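Local coordinates for protein glutamate receptor 1 (Adineta vaga, PDB 4IO2) that binds L-glutamate in the cleft of its ligand-binding domain, the part of this probable glutamate-gated ion channel that senses the agonist, at residues A[142-147]-A[176-181]; A[83-88]-A[160-165]. All blocks are in the same frame, centred on the assembly; numbering follows the deposited sequence. Where two conformers were deposited one is given.

Contact 1 of 2, residues A[142-147]-A[176-181]; sequences EDYYLR and VSFMDI. With GLU (glutamic acid), chain E.
Buried aromatic packing sets Tyr144 and Tyr145 of helix 140-148 against Phe178 of strand 177-180, in the second lobe of the glutamate-binding domain. Phe178 presents its CE2 corner to both tyrosines: CE2 lies 3.7 Å from Tyr144 CD1 and 4.3 Å from Tyr145 CB. The Tyr144 and Phe178 rings pair obliquely, planes 82° apart. Tyr144 CG is anti to the backbone N (chi1 -179°), which sets the CD1 side of its ring beside Phe178 CE2. Broad rings suit this buried place between helix and strand, and the tyrosine hydroxyls find mates: Tyr144 OH meets Lys124 and Tyr145 OH meets Asn155.

Just beyond Phe178 the strand reaches the ligand. Asp180 N donates an almost straight bond (177°) to OE2 of the bound glutamate at 3.1 Å, while Asp180 OD2 accepts from the ligand amino N at 2.8 Å. Asn105 holds the other carboxylate oxygen, OD1, fixing the group's rotation. With an alanine in its place, the ligand ammonium would probably keep Asp85 O and Thr87 OG1 but lose its carboxylate mate, and Asn105 its acceptor OD1. Phe202 of strand 200-211 meets both rings of the Tyr144-Phe178 pair, edge-to-face with Phe178, and Ile135 of strand 134-136 touches Tyr145 and Phe178.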
ATOM      1  N   GLU A 142      -4.245 -17.966  -6.930  1.00 14.88           N
ATOM      2  CA  GLU A 142      -3.816 -19.362  -6.967  1.00 16.42           C
ATOM      3  C   GLU A 142      -2.915 -19.655  -5.787  1.00 17.60           C
ATOM      4  O   GLU A 142      -3.080 -20.678  -5.117  1.00 17.79           O
ATOM      5  CB  GLU A 142      -3.124 -19.715  -8.287  1.00 16.83           C
ATOM      6  CG  GLU A 142      -2.685 -21.160  -8.379  1.00 16.60           C
ATOM      7  CD  GLU A 142      -1.930 -21.511  -9.673  1.00 18.56           C
ATOM      8  OE1 GLU A 142      -1.522 -20.561 -10.423  1.00 19.76           O
ATOM      9  OE2 GLU A 142      -1.795 -22.742  -9.949  1.00 20.06           O
ATOM     10  N   ASP A 143      -1.968 -18.757  -5.496  1.00 18.51           N
ATOM     11  CA  ASP A 143      -1.131 -19.064  -4.340  1.00 20.44           C
ATOM     12  C   ASP A 143      -1.854 -18.926  -3.007  1.00 19.91           C
ATOM     13  O   ASP A 143      -1.544 -19.668  -2.066  1.00 21.04           O
ATOM     14  CB  ASP A 143       0.208 -18.361  -4.376  1.00 28.07           C
ATOM     15  CG  ASP A 143       1.080 -18.884  -5.519  1.00 36.64           C
ATOM     16  OD1 ASP A 143       1.222 -20.133  -5.713  1.00 39.24           O
ATOM     17  OD2 ASP A 143       1.530 -18.049  -6.284  1.00 40.59           O
ATOM     18  N   TYR A 144      -2.838 -18.032  -2.927  1.00 18.57           N
ATOM     19  CA  TYR A 144      -3.667 -17.966  -1.735  1.00 17.69           C
ATOM     20  C   TYR A 144      -4.390 -19.296  -1.529  1.00 18.48           C
ATOM     21  O   TYR A 144      -4.422 -19.831  -0.421  1.00 18.75           O
ATOM     22  CB  TYR A 144      -4.675 -16.793  -1.816  1.00 18.39           C
ATOM     23  CG  TYR A 144      -5.530 -16.698  -0.596  1.00 20.20           C
ATOM     24  CD1 TYR A 144      -6.687 -17.465  -0.477  1.00 21.91           C
ATOM     25  CD2 TYR A 144      -5.192 -15.851   0.453  1.00 20.34           C
ATOM     26  CE1 TYR A 144      -7.463 -17.384   0.649  1.00 25.36           C
ATOM     27  CE2 TYR A 144      -5.955 -15.780   1.584  1.00 23.85           C
ATOM     28  CZ  TYR A 144      -7.088 -16.541   1.676  1.00 28.27           C
ATOM     29  OH  TYR A 144      -7.856 -16.479   2.820  1.00 32.17           O
ATOM     30  N   TYR A 145      -5.012 -19.794  -2.582  1.00 17.50           N
ATOM     31  CA  TYR A 145      -5.737 -21.054  -2.504  1.00 17.54           C
ATOM     32  C   TYR A 145      -4.826 -22.155  -1.991  1.00 18.75           C
ATOM     33  O   TYR A 145      -5.212 -22.933  -1.084  1.00 20.95           O
ATOM     34  CB  TYR A 145      -6.296 -21.407  -3.877  1.00 16.96           C
ATOM     35  CG  TYR A 145      -7.063 -22.706  -3.872  1.00 18.12           C
ATOM     36  CD1 TYR A 145      -6.407 -23.910  -4.034  1.00 19.42           C
ATOM     37  CD2 TYR A 145      -8.453 -22.730  -3.706  1.00 17.07           C
ATOM     38  CE1 TYR A 145      -7.072 -25.105  -4.028  1.00 19.20           C
ATOM     39  CE2 TYR A 145      -9.128 -23.927  -3.674  1.00 19.48           C
ATOM     40  CZ  TYR A 145      -8.430 -25.110  -3.855  1.00 20.05           C
ATOM     41  OH  TYR A 145      -9.077 -26.322  -3.847  1.00 23.70           O
ATOM     42  N   LEU A 146      -3.642 -22.274  -2.588  1.00 17.16           N
ATOM     43  CA  LEU A 146      -2.750 -23.381  -2.279  1.00 19.36           C
ATOM     44  C   LEU A 146      -2.246 -23.311  -0.827  1.00 21.75           C
ATOM     45  O   LEU A 146      -2.077 -24.352  -0.176  1.00 25.46           O
ATOM     46  CB  LEU A 146      -1.574 -23.411  -3.259  1.00 18.73           C
ATOM     47  CG  LEU A 146      -1.932 -23.797  -4.700  1.00 18.76           C
ATOM     48  CD1 LEU A 146      -0.750 -23.576  -5.634  1.00 20.36           C
ATOM     49  CD2 LEU A 146      -2.487 -25.203  -4.787  1.00 18.20           C
ATOM     50  N   ARG A 147      -2.063 -22.111  -0.288  1.00 20.36           N
ATOM     51  CA  ARG A 147      -1.644 -21.990   1.107  1.00 21.72           C
ATOM     52  C   ARG A 147      -2.788 -22.124   2.117  1.00 25.19           C
ATOM     53  O   ARG A 147      -2.603 -22.726   3.174  1.00 26.79           O
ATOM     54  CB  ARG A 147      -0.926 -20.664   1.351  1.00 23.45           C
ATOM     55  CG  ARG A 147      -0.394 -20.525   2.796  1.00 26.39           C
ATOM     56  CD  ARG A 147       0.230 -19.150   3.076  1.00 28.98           C
ATOM     57  NE  ARG A 147      -0.793 -18.132   2.898  1.00 28.90           N
ATOM     58  CZ  ARG A 147      -0.876 -17.304   1.864  1.00 27.76           C
ATOM     59  NH1 ARG A 147       0.066 -17.274   0.924  1.00 28.17           N
ATOM     60  NH2 ARG A 147      -1.917 -16.485   1.801  1.00 28.10           N
ATOM     61  N   VAL A 176     -17.896 -20.811  -6.619  1.00 22.01           N
ATOM     62  CA  VAL A 176     -17.193 -19.592  -6.241  1.00 20.99           C
ATOM     63  C   VAL A 176     -15.921 -19.476  -7.058  1.00 19.03           C
ATOM     64  O   VAL A 176     -15.369 -20.459  -7.552  1.00 20.26           O
ATOM     65  CB  VAL A 176     -16.821 -19.547  -4.744  1.00 23.57           C
ATOM     66  CG1 VAL A 176     -18.039 -19.539  -3.853  1.00 23.08           C
ATOM     67  CG2 VAL A 176     -15.903 -20.733  -4.387  1.00 26.00           C
ATOM     68  N   SER A 177     -15.438 -18.243  -7.194  1.00 18.93           N
ATOM     69  CA  SER A 177     -14.033 -17.996  -7.541  1.00 17.45           C
ATOM     70  C   SER A 177     -13.555 -16.798  -6.720  1.00 14.62           C
ATOM     71  O   SER A 177     -14.296 -16.296  -5.855  1.00 17.83           O
ATOM     72  CB  SER A 177     -13.884 -17.740  -9.040  1.00 16.75           C
ATOM     73  OG  SER A 177     -12.498 -17.722  -9.424  1.00 16.90           O
ATOM     74  N   PHE A 178     -12.291 -16.376  -6.934  1.00 14.63           N
ATOM     75  CA  PHE A 178     -11.713 -15.214  -6.256  1.00 14.82           C
ATOM     76  C   PHE A 178     -11.427 -14.178  -7.330  1.00 15.25           C
ATOM     77  O   PHE A 178     -11.072 -14.524  -8.471  1.00 14.51           O
ATOM     78  CB  PHE A 178     -10.342 -15.553  -5.643  1.00 16.12           C
ATOM     79  CG  PHE A 178     -10.337 -16.617  -4.570  1.00 18.65           C
ATOM     80  CD1 PHE A 178     -11.487 -16.978  -3.904  1.00 21.81           C
ATOM     81  CD2 PHE A 178      -9.143 -17.248  -4.229  1.00 20.27           C
ATOM     82  CE1 PHE A 178     -11.452 -17.952  -2.926  1.00 25.59           C
ATOM     83  CE2 PHE A 178      -9.096 -18.193  -3.239  1.00 24.12           C
ATOM     84  CZ  PHE A 178     -10.261 -18.553  -2.595  1.00 25.83           C
ATOM     85  N   MET A 179     -11.550 -12.918  -6.969  1.00 12.65           N
ATOM     86  CA  MET A 179     -11.296 -11.814  -7.901  1.00 12.72           C
ATOM     87  C   MET A 179     -10.901 -10.575  -7.131  1.00 12.40           C
ATOM     88  O   MET A 179     -11.403 -10.317  -6.052  1.00 13.94           O
ATOM     89  CB  MET A 179     -12.522 -11.578  -8.756  1.00 13.34           C
ATOM     90  CG  MET A 179     -12.296 -10.595  -9.859  1.00 14.00           C
ATOM     91  SD  MET A 179     -13.786 -10.517 -10.944  1.00 16.21           S
ATOM     92  CE  MET A 179     -13.184  -9.363 -12.201  1.00 17.00           C
ATOM     93  N   ASP A 180      -9.924  -9.841  -7.645  1.00 12.13           N
ATOM     94  CA  ASP A 180      -9.554  -8.560  -7.060  1.00 11.75           C
ATOM     95  C   ASP A 180     -10.775  -7.673  -6.891  1.00 11.18           C
ATOM     96  O   ASP A 180     -11.642  -7.613  -7.759  1.00 12.82           O
ATOM     97  CB  ASP A 180      -8.592  -7.813  -7.955  1.00 11.44           C
ATOM     98  CG  ASP A 180      -7.210  -8.429  -8.043  1.00 12.33           C
ATOM     99  OD1 ASP A 180      -6.791  -9.180  -7.110  1.00 13.13           O
ATOM    100  OD2 ASP A 180      -6.547  -8.071  -9.045  1.00 12.86           O
ATOM    101  N   ILE A 181     -10.798  -6.908  -5.808  1.00 12.73           N
ATOM    102  CA  ILE A 181     -12.001  -6.169  -5.457  1.00 12.76           C
ATOM    103  C   ILE A 181     -12.368  -5.077  -6.453  1.00 13.30           C
ATOM    104  O   ILE A 181     -13.560  -4.870  -6.720  1.00 13.55           O
ATOM    105  CB  ILE A 181     -11.878  -5.571  -4.017  1.00 15.45           C
ATOM    106  CG1 ILE A 181     -13.199  -4.986  -3.537  1.00 19.03           C
ATOM    107  CG2 ILE A 181     -10.717  -4.545  -3.910  1.00 17.74           C
ATOM    108  CD1 ILE A 181     -13.149  -4.606  -2.047  1.00 20.83           C
TER
HETATM  109  N   GLU E 303      -4.025  -8.938  -9.742  1.00 10.91           N
HETATM  110  CA  GLU E 303      -4.010 -10.373 -10.039  1.00 10.22           C
HETATM  111  C   GLU E 303      -2.576 -10.855 -10.240  1.00 10.32           C
HETATM  112  O   GLU E 303      -1.663 -10.004 -10.393  1.00 11.24           O
HETATM  113  CB  GLU E 303      -4.837 -10.725 -11.279  1.00 12.57           C
HETATM  114  CG  GLU E 303      -6.313 -10.312 -11.249  1.00 13.19           C
HETATM  115  CD  GLU E 303      -7.197 -11.089 -10.274  1.00 13.49           C
HETATM  116  OE1 GLU E 303      -6.719 -12.061  -9.692  1.00 16.05           O
HETATM  117  OE2 GLU E 303      -8.406 -10.751 -10.163  1.00 13.02           O
HETATM  118  OXT GLU E 303      -2.352 -12.089 -10.231  1.00 12.48           O

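Contact 2 of 2, residues A[83-88]-A[160-165]; sequences IGDITV and KSRQEM. With GLU (glutamic acid), chain E.
A salt bridge joins Asp85 to Arg162 across the cleft of a periplasmic-binding-protein-like, two-lobed (clamshell) ligand-binding domain, with glutamate held beside it. Charge carries this sparse contact: Asp85 OD2 and Arg162 NH2, 3.2 Å apart, meet at a single point, although the carboxylate and guanidinium planes are only 17° from each other. The side chains reach out from facing lobes, and arginine suits its place because its chain, extended from CG to NE, spans the distance from the helix 162-170 N terminus. Tyr67 OH bonds both Asp85 OD1 and Arg162 NH2, and Ser17 holds Asp85 OD2.

Three hydrogen bonds to the ligand come from the 83-88 loop. The ammonium N of glutamate donates to Asp85 O, at the centre of an inverse gamma turn, and to Thr87 OG1, each at 2.8 Å. Thr87 OG1 stands beside its backbone N (chi1 -54°), which brings the hydroxyl to the ammonium. Thr87 N donates to the ligand carboxylate O at 2.8 Å, so this one residue serves both charged groups at the alpha carbon.

Ser161 is the N-cap of helix 162-170, its OG accepting from Glu164 N; separately, Glu164 OE1 accepts from Lys160 N at 2.8 Å, almost in line with its CD-OE1 bond.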
ATOM      1  N   ILE A  83       2.546  -2.383 -16.728  1.00 13.05           N
ATOM      2  CA  ILE A  83       1.593  -1.613 -15.951  1.00 11.70           C
ATOM      3  C   ILE A  83       0.226  -2.230 -16.048  1.00 12.46           C
ATOM      4  O   ILE A  83      -0.292  -2.448 -17.149  1.00 13.89           O
ATOM      5  CB  ILE A  83       1.514  -0.132 -16.394  1.00 13.26           C
ATOM      6  CG1 ILE A  83       2.890   0.549 -16.363  1.00 14.90           C
ATOM      7  CG2 ILE A  83       0.555   0.596 -15.483  1.00 14.65           C
ATOM      8  CD1 ILE A  83       2.871   1.987 -16.902  1.00 18.05           C
ATOM      9  N   GLY A  84      -0.375  -2.494 -14.897  1.00 12.71           N
ATOM     10  CA  GLY A  84      -1.705  -3.038 -14.862  1.00 11.50           C
ATOM     11  C   GLY A  84      -2.129  -3.340 -13.444  1.00 11.49           C
ATOM     12  O   GLY A  84      -1.553  -2.876 -12.442  1.00 12.12           O
ATOM     13  N   ASP A  85      -3.195  -4.128 -13.337  1.00 11.44           N
ATOM     14  CA  ASP A  85      -3.697  -4.641 -12.053  1.00 10.92           C
ATOM     15  C   ASP A  85      -2.885  -5.872 -11.664  1.00  9.66           C
ATOM     16  O   ASP A  85      -3.398  -6.979 -11.642  1.00 10.35           O
ATOM     17  CB  ASP A  85      -5.204  -4.953 -12.121  1.00 11.54           C
ATOM     18  CG  ASP A  85      -5.645  -5.813 -13.318  1.00 11.29           C
ATOM     19  OD1 ASP A  85      -4.940  -5.937 -14.322  1.00 11.77           O
ATOM     20  OD2 ASP A  85      -6.794  -6.355 -13.254  1.00 12.04           O
ATOM     21  N   ILE A  86      -1.589  -5.632 -11.386  1.00 10.37           N
ATOM     22  CA  ILE A  86      -0.616  -6.687 -11.161  1.00 10.04           C
ATOM     23  C   ILE A  86      -0.222  -6.688  -9.697  1.00  9.42           C
ATOM     24  O   ILE A  86       0.364  -5.724  -9.181  1.00 10.57           O
ATOM     25  CB  ILE A  86       0.641  -6.469 -12.026  1.00 11.10           C
ATOM     26  CG1 ILE A  86       0.293  -6.337 -13.517  1.00 12.00           C
ATOM     27  CG2 ILE A  86       1.603  -7.588 -11.851  1.00 11.74           C
ATOM     28  CD1 ILE A  86       1.415  -5.724 -14.354  1.00 13.52           C
ATOM     29  N   THR A  87      -0.617  -7.754  -8.993  1.00 10.18           N
ATOM     30  CA  THR A  87      -0.353  -7.861  -7.582  1.00  9.93           C
ATOM     31  C   THR A  87       1.120  -8.075  -7.253  1.00 11.07           C
ATOM     32  O   THR A  87       1.793  -8.917  -7.842  1.00 10.81           O
ATOM     33  CB  THR A  87      -1.203  -8.980  -6.972  1.00 11.00           C
ATOM     34  OG1 THR A  87      -2.579  -8.750  -7.297  1.00 11.77           O
ATOM     35  CG2 THR A  87      -1.060  -9.062  -5.439  1.00 12.13           C
ATOM     36  N   VAL A  88       1.619  -7.334  -6.268  1.00  9.92           N
ATOM     37  CA  VAL A  88       2.991  -7.494  -5.761  1.00  9.98           C
ATOM     38  C   VAL A  88       2.989  -8.703  -4.848  1.00 11.46           C
ATOM     39  O   VAL A  88       2.258  -8.755  -3.849  1.00 13.30           O
ATOM     40  CB  VAL A  88       3.412  -6.236  -5.008  1.00 10.92           C
ATOM     41  CG1 VAL A  88       4.848  -6.400  -4.528  1.00 13.93           C
ATOM     42  CG2 VAL A  88       3.270  -4.998  -5.917  1.00 12.19           C
ATOM     43  N   LYS A 160      -8.792 -20.552 -17.262  1.00 19.59           N
ATOM     44  CA  LYS A 160      -7.802 -19.945 -18.143  0.66 19.81           C
ATOM     45  C   LYS A 160      -7.978 -18.435 -18.344  1.00 21.24           C
ATOM     46  O   LYS A 160      -7.117 -17.769 -18.913  1.00 21.75           O
ATOM     47  CB  LYS A 160      -7.847 -20.613 -19.511  0.66 25.62           C
ATOM     48  CG  LYS A 160      -7.516 -22.089 -19.475  0.66 27.98           C
ATOM     49  CD  LYS A 160      -7.539 -22.722 -20.865  0.66 33.24           C
ATOM     50  CE  LYS A 160      -7.069 -24.181 -20.815  0.66 37.94           C
ATOM     51  NZ  LYS A 160      -6.939 -24.795 -22.153  0.66 39.75           N
ATOM     52  N   SER A 161      -9.091 -17.894 -17.882  1.00 18.43           N
ATOM     53  CA  SER A 161      -9.434 -16.490 -18.178  1.00 19.39           C
ATOM     54  C   SER A 161     -10.588 -16.017 -17.334  1.00 16.11           C
ATOM     55  O   SER A 161     -11.261 -16.836 -16.715  1.00 17.77           O
ATOM     56  CB  SER A 161      -9.865 -16.350 -19.629  1.00 20.69           C
ATOM     57  OG  SER A 161     -11.089 -17.043 -19.825  1.00 21.91           O
ATOM     58  N   ARG A 162     -10.774 -14.694 -17.261  1.00 16.72           N
ATOM     59  CA  ARG A 162     -11.972 -14.162 -16.641  1.00 16.15           C
ATOM     60  C   ARG A 162     -13.249 -14.691 -17.302  1.00 16.48           C
ATOM     61  O   ARG A 162     -14.203 -15.060 -16.629  1.00 19.05           O
ATOM     62  CB  ARG A 162     -11.942 -12.641 -16.646  1.00 14.76           C
ATOM     63  CG  ARG A 162     -10.890 -12.080 -15.715  1.00 15.14           C
ATOM     64  CD  ARG A 162     -10.976 -10.567 -15.641  1.00 14.22           C
ATOM     65  NE  ARG A 162      -9.920 -10.000 -14.804  1.00 15.28           N
ATOM     66  CZ  ARG A 162      -8.699  -9.648 -15.198  1.00 14.01           C
ATOM     67  NH1 ARG A 162      -8.316  -9.725 -16.457  1.00 15.62           N
ATOM     68  NH2 ARG A 162      -7.863  -9.201 -14.284  1.00 14.96           N
ATOM     69  N   GLN A 163     -13.248 -14.732 -18.618  1.00 20.28           N
ATOM     70  CA  GLN A 163     -14.424 -15.227 -19.313  1.00 20.31           C
ATOM     71  C   GLN A 163     -14.781 -16.649 -18.884  1.00 21.05           C
ATOM     72  O   GLN A 163     -15.956 -16.943 -18.678  1.00 22.57           O
ATOM     73  CB  GLN A 163     -14.254 -15.148 -20.826  1.00 22.65           C
ATOM     74  CG  GLN A 163     -15.555 -15.356 -21.583  1.00 30.41           C
ATOM     75  CD  GLN A 163     -16.541 -14.230 -21.366  1.00 34.39           C
ATOM     76  OE1 GLN A 163     -16.231 -13.060 -21.590  1.00 36.54           O
ATOM     77  NE2 GLN A 163     -17.734 -14.573 -20.902  1.00 38.09           N
ATOM     78  N   GLU A 164     -13.798 -17.533 -18.728  1.00 22.09           N
ATOM     79  CA  GLU A 164     -14.095 -18.886 -18.266  1.00 21.57           C
ATOM     80  C   GLU A 164     -14.638 -18.845 -16.826  1.00 21.57           C
ATOM     81  O   GLU A 164     -15.516 -19.645 -16.476  1.00 21.24           O
ATOM     82  CB  GLU A 164     -12.867 -19.815 -18.403  1.00 25.67           C
ATOM     83  CG  GLU A 164     -13.237 -21.239 -18.762  1.00 32.67           C
ATOM     84  CD  GLU A 164     -12.120 -22.263 -18.644  1.00 32.70           C
ATOM     85  OE1 GLU A 164     -10.949 -21.878 -18.522  1.00 24.72           O
ATOM     86  OE2 GLU A 164     -12.434 -23.477 -18.706  1.00 37.86           O
ATOM     87  N   MET A 165     -14.109 -17.941 -15.993  1.00 17.14           N
ATOM     88  CA  MET A 165     -14.619 -17.803 -14.637  1.00 18.38           C
ATOM     89  C   MET A 165     -16.113 -17.450 -14.707  1.00 18.91           C
ATOM     90  O   MET A 165     -16.927 -18.085 -14.051  1.00 20.30           O
ATOM     91  CB  MET A 165     -13.803 -16.779 -13.853  1.00 14.54           C
ATOM     92  CG  MET A 165     -14.169 -16.570 -12.426  1.00 18.55           C
ATOM     93  SD  MET A 165     -13.026 -15.426 -11.649  1.00 17.08           S
ATOM     94  CE  MET A 165     -13.308 -13.891 -12.561  1.00 17.59           C
TER
HETATM   95  N   GLU E 303      -4.025  -8.938  -9.742  1.00 10.91           N
HETATM   96  CA  GLU E 303      -4.010 -10.373 -10.039  1.00 10.22           C
HETATM   97  C   GLU E 303      -2.576 -10.855 -10.240  1.00 10.32           C
HETATM   98  O   GLU E 303      -1.663 -10.004 -10.393  1.00 11.24           O
HETATM   99  CB  GLU E 303      -4.837 -10.725 -11.279  1.00 12.57           C
HETATM  100  CG  GLU E 303      -6.313 -10.312 -11.249  1.00 13.19           C
HETATM  101  CD  GLU E 303      -7.197 -11.089 -10.274  1.00 13.49           C
HETATM  102  OE1 GLU E 303      -6.719 -12.061  -9.692  1.00 16.05           O
HETATM  103  OE2 GLU E 303      -8.406 -10.751 -10.163  1.00 13.02           O
HETATM  104  OXT GLU E 303      -2.352 -12.089 -10.231  1.00 12.48           O

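From the N terminus, the chain first passes the 83-88 loop of contact 2, then helix 140-148 of contact 1, then 160-165, which closes the loop of contact 2, and last strand 177-180, which closes that of contact 1. The two closures therefore cross rather than nest. Contact 2 bridges the two lobes over the cleft, whereas contact 1 ties a helix to a strand on one side of it. They join where helix 162-170 packs on strand 177-180: Met165 CE lies 3.8 Å from Met179 SD. Both reach the same bound glutamate, contact 2 from both lobes and contact 1 through the end of strand 177-180.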